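Local coordinates for protein alpha-11 giardin (Giardia intestinalis, PDB 2II2) that binds calcium as an unusual annexin, probably binds phospholipids in a calcium-dependent way and may help in parasite attachment and cytoskeletal remodelling, at residues V81-K85 / A115-T120. Residue numbers count along the deposited sequence, not the author numbering.
Sequences VNVIK and AYKEKT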
ATOM      1  N   VAL A  81      11.122   1.816  -0.877  1.00 10.37           N
ATOM      2  CA  VAL A  81      12.206   1.295  -1.712  1.00 10.93           C
ATOM      3  C   VAL A  81      12.348  -0.221  -1.512  1.00 10.90           C
ATOM      4  O   VAL A  81      12.444  -0.989  -2.487  1.00 11.12           O
ATOM      5  CB  VAL A  81      13.533   2.013  -1.389  1.00 11.13           C
ATOM      6  CG1 VAL A  81      14.724   1.295  -2.043  1.00 12.19           C
ATOM      7  CG2 VAL A  81      13.480   3.471  -1.827  1.00 11.65           C
ATOM      8  N   ASN A  82      12.335  -0.654  -0.258  1.00 11.30           N
ATOM      9  CA  ASN A  82      12.471  -2.089   0.026  1.00 11.47           C
ATOM     10  C   ASN A  82      11.338  -2.908  -0.587  1.00 10.37           C
ATOM     11  O   ASN A  82      11.564  -3.977  -1.147  1.00 10.62           O
ATOM     12  CB  ASN A  82      12.638  -2.344   1.528  1.00 12.35           C
ATOM     13  CG  ASN A  82      13.903  -1.707   2.062  1.00 15.92           C
ATOM     14  OD1 ASN A  82      14.821  -1.402   1.301  1.00 18.45           O
ATOM     15  ND2 ASN A  82      13.940  -1.470   3.351  1.00 17.89           N
ATOM     16  N   VAL A  83      10.124  -2.396  -0.512  1.00  9.83           N
ATOM     17  CA  VAL A  83       8.964  -3.080  -1.074  1.00  9.55           C
ATOM     18  C   VAL A  83       9.119  -3.215  -2.596  1.00  8.86           C
ATOM     19  O   VAL A  83       8.844  -4.280  -3.150  1.00  8.61           O
ATOM     20  CB  VAL A  83       7.663  -2.317  -0.718  1.00  9.29           C
ATOM     21  CG1 VAL A  83       6.487  -2.830  -1.559  1.00 10.28           C
ATOM     22  CG2 VAL A  83       7.356  -2.452   0.778  1.00  9.53           C
ATOM     23  N   ILE A  84       9.521  -2.147  -3.297  1.00  9.16           N
ATOM     24  CA  ILE A  84       9.699  -2.240  -4.764  1.00 10.42           C
ATOM     25  C   ILE A  84      10.756  -3.263  -5.115  1.00  9.48           C
ATOM     26  O   ILE A  84      10.553  -4.097  -5.999  1.00  9.89           O
ATOM     27  CB  ILE A  84      10.089  -0.889  -5.422  1.00  9.97           C
ATOM     28  CG1 ILE A  84       8.958   0.121  -5.266  1.00 12.40           C
ATOM     29  CG2 ILE A  84      10.439  -1.072  -6.913  1.00 12.18           C
ATOM     30  CD1 ILE A  84       7.684  -0.264  -5.972  1.00 14.97           C
ATOM     31  N   LYS A  85      11.902  -3.201  -4.441  1.00 10.21           N
ATOM     32  CA  LYS A  85      12.955  -4.177  -4.745  1.00 11.59           C
ATOM     33  C   LYS A  85      12.480  -5.629  -4.558  1.00 10.98           C
ATOM     34  O   LYS A  85      12.731  -6.474  -5.414  1.00 12.00           O
ATOM     35  CB  LYS A  85      14.229  -3.885  -3.949  1.00 12.36           C
ATOM     36  CG  LYS A  85      15.033  -2.689  -4.479  1.00 15.59           C
ATOM     37  CD  LYS A  85      15.414  -2.837  -5.960  1.00 20.21           C
ATOM     38  CE  LYS A  85      16.563  -3.821  -6.152  1.00 20.78           C
ATOM     39  NZ  LYS A  85      17.130  -3.746  -7.535  1.00 22.35           N
ATOM     40  N   ALA A 115      15.495   8.200  -3.567  1.00 11.31           N
ATOM     41  CA  ALA A 115      15.977   7.176  -2.656  1.00 11.34           C
ATOM     42  C   ALA A 115      16.288   5.884  -3.375  1.00 11.37           C
ATOM     43  O   ALA A 115      17.249   5.179  -3.017  1.00 12.57           O
ATOM     44  CB  ALA A 115      14.977   6.915  -1.556  1.00 10.98           C
ATOM     45  N   TYR A 116      15.452   5.543  -4.356  1.00 11.04           N
ATOM     46  CA  TYR A 116      15.646   4.328  -5.111  1.00 11.50           C
ATOM     47  C   TYR A 116      16.946   4.388  -5.921  1.00 12.41           C
ATOM     48  O   TYR A 116      17.684   3.403  -5.971  1.00 13.33           O
ATOM     49  CB  TYR A 116      14.439   4.071  -6.006  1.00 11.77           C
ATOM     50  CG  TYR A 116      14.497   2.782  -6.760  1.00 10.87           C
ATOM     51  CD1 TYR A 116      13.891   1.620  -6.254  1.00 11.84           C
ATOM     52  CD2 TYR A 116      15.143   2.718  -7.993  1.00 12.04           C
ATOM     53  CE1 TYR A 116      13.946   0.423  -6.962  1.00 12.43           C
ATOM     54  CE2 TYR A 116      15.202   1.536  -8.698  1.00 11.86           C
ATOM     55  CZ  TYR A 116      14.596   0.393  -8.195  1.00 11.41           C
ATOM     56  OH  TYR A 116      14.616  -0.788  -8.900  1.00 13.54           O
ATOM     57  N   LYS A 117      17.190   5.529  -6.562  1.00 13.01           N
ATOM     58  CA  LYS A 117      18.432   5.758  -7.315  1.00 14.78           C
ATOM     59  C   LYS A 117      19.651   5.716  -6.387  1.00 15.69           C
ATOM     60  O   LYS A 117      20.656   5.113  -6.728  1.00 17.14           O
ATOM     61  CB  LYS A 117      18.361   7.104  -8.060  1.00 15.18           C
ATOM     62  CG  LYS A 117      19.633   7.542  -8.809  1.00 17.24           C
ATOM     63  CD  LYS A 117      20.139   6.516  -9.792  1.00 18.04           C
ATOM     64  CE  LYS A 117      21.242   7.117 -10.678  1.00 19.36           C
ATOM     65  NZ  LYS A 117      20.720   7.879 -11.848  1.00 21.00           N
ATOM     66  N   GLU A 118      19.547   6.344  -5.220  1.00 15.71           N
ATOM     67  CA  GLU A 118      20.661   6.343  -4.262  1.00 16.95           C
ATOM     68  C   GLU A 118      20.945   4.918  -3.782  1.00 17.18           C
ATOM     69  O   GLU A 118      22.104   4.528  -3.634  1.00 18.19           O
ATOM     70  CB  GLU A 118      20.370   7.279  -3.085  1.00 17.44           C
ATOM     71  CG  GLU A 118      21.454   7.325  -1.997  1.00 20.24           C
ATOM     72  CD  GLU A 118      22.778   7.919  -2.474  1.00 23.52           C
ATOM     73  OE1 GLU A 118      22.768   8.799  -3.368  1.00 26.86           O
ATOM     74  OE2 GLU A 118      23.838   7.508  -1.939  1.00 25.55           O
ATOM     75  N   LYS A 119      19.894   4.126  -3.563  1.00 17.27           N
ATOM     76  CA  LYS A 119      20.066   2.784  -3.006  1.00 17.61           C
ATOM     77  C   LYS A 119      20.580   1.774  -4.036  1.00 17.29           C
ATOM     78  O   LYS A 119      21.476   0.967  -3.752  1.00 18.58           O
ATOM     79  CB  LYS A 119      18.754   2.278  -2.394  1.00 17.93           C
ATOM     80  CG  LYS A 119      18.821   0.829  -1.919  1.00 20.30           C
ATOM     81  CD  LYS A 119      18.100   0.627  -0.595  1.00 22.32           C
ATOM     82  CE  LYS A 119      18.386  -0.749   0.009  1.00 23.85           C
ATOM     83  NZ  LYS A 119      19.845  -1.027   0.206  1.00 26.35           N
ATOM     84  N   THR A 120      19.991   1.807  -5.221  1.00 16.56           N
ATOM     85  CA  THR A 120      20.211   0.779  -6.232  1.00 16.26           C
ATOM     86  C   THR A 120      21.206   1.183  -7.306  1.00 17.01           C
ATOM     87  O   THR A 120      21.714   0.320  -8.017  1.00 17.98           O
ATOM     88  CB  THR A 120      18.895   0.383  -6.971  1.00 16.21           C
ATOM     89  OG1 THR A 120      18.516   1.431  -7.872  1.00 14.84           O
ATOM     90  CG2 THR A 120      17.773   0.094  -5.982  1.00 15.73           C
TER
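Residues 81-85, within helix 76-89, and residues 115-120, the C-terminal end of helix 106-120, are two helical segments whose axes pass 10.6 Å apart at an angle of 65° (signed crossing angle -65°). The backbones diverge along the two segments: the CA atoms of Val81 and Tyr116 are 5.7 Å apart, those of Lys85 and Thr120 8.9 Å. No hydrogen bond joins the segments; 331 Å², both sides summed, is buried by van der Waals contact. Val81 points at the partner helix and fits where the backbones come nearest, its CG2 3.8 Å from both Ala115 CB and Tyr116 N, while its CG1 lies 3.7 Å from Lys119 CD, on the aliphatic part of that lysine. The CA-to-CB bond of Tyr116 points sideways, but its ring comes nearer to helix 76-89 and fills the wider end, its CE1 3.8 Å from Ile84 CG2 and its OH 3.7 Å from Lys85 CD. The phenol is held by a hydrogen bond to Asp127 in helix 124-131. At the outer margin, Lys85 lays its methylene chain over the gap, with CD 3.8 Å from Thr120 CG2. Thr120 OG1 hydrogen-bonds Tyr116 O (2.9 Å) within its own helix and also Asn122 N, while CG2 meets the lysine chain. In the five-helix annexin repeat, helices 76-89, 94-102, 106-120, 124-131 and 137-147 correspond to A to E of the second repeat; the contact thus joins helices A and C, with D closing over Ile84 and Tyr116 through Leu124.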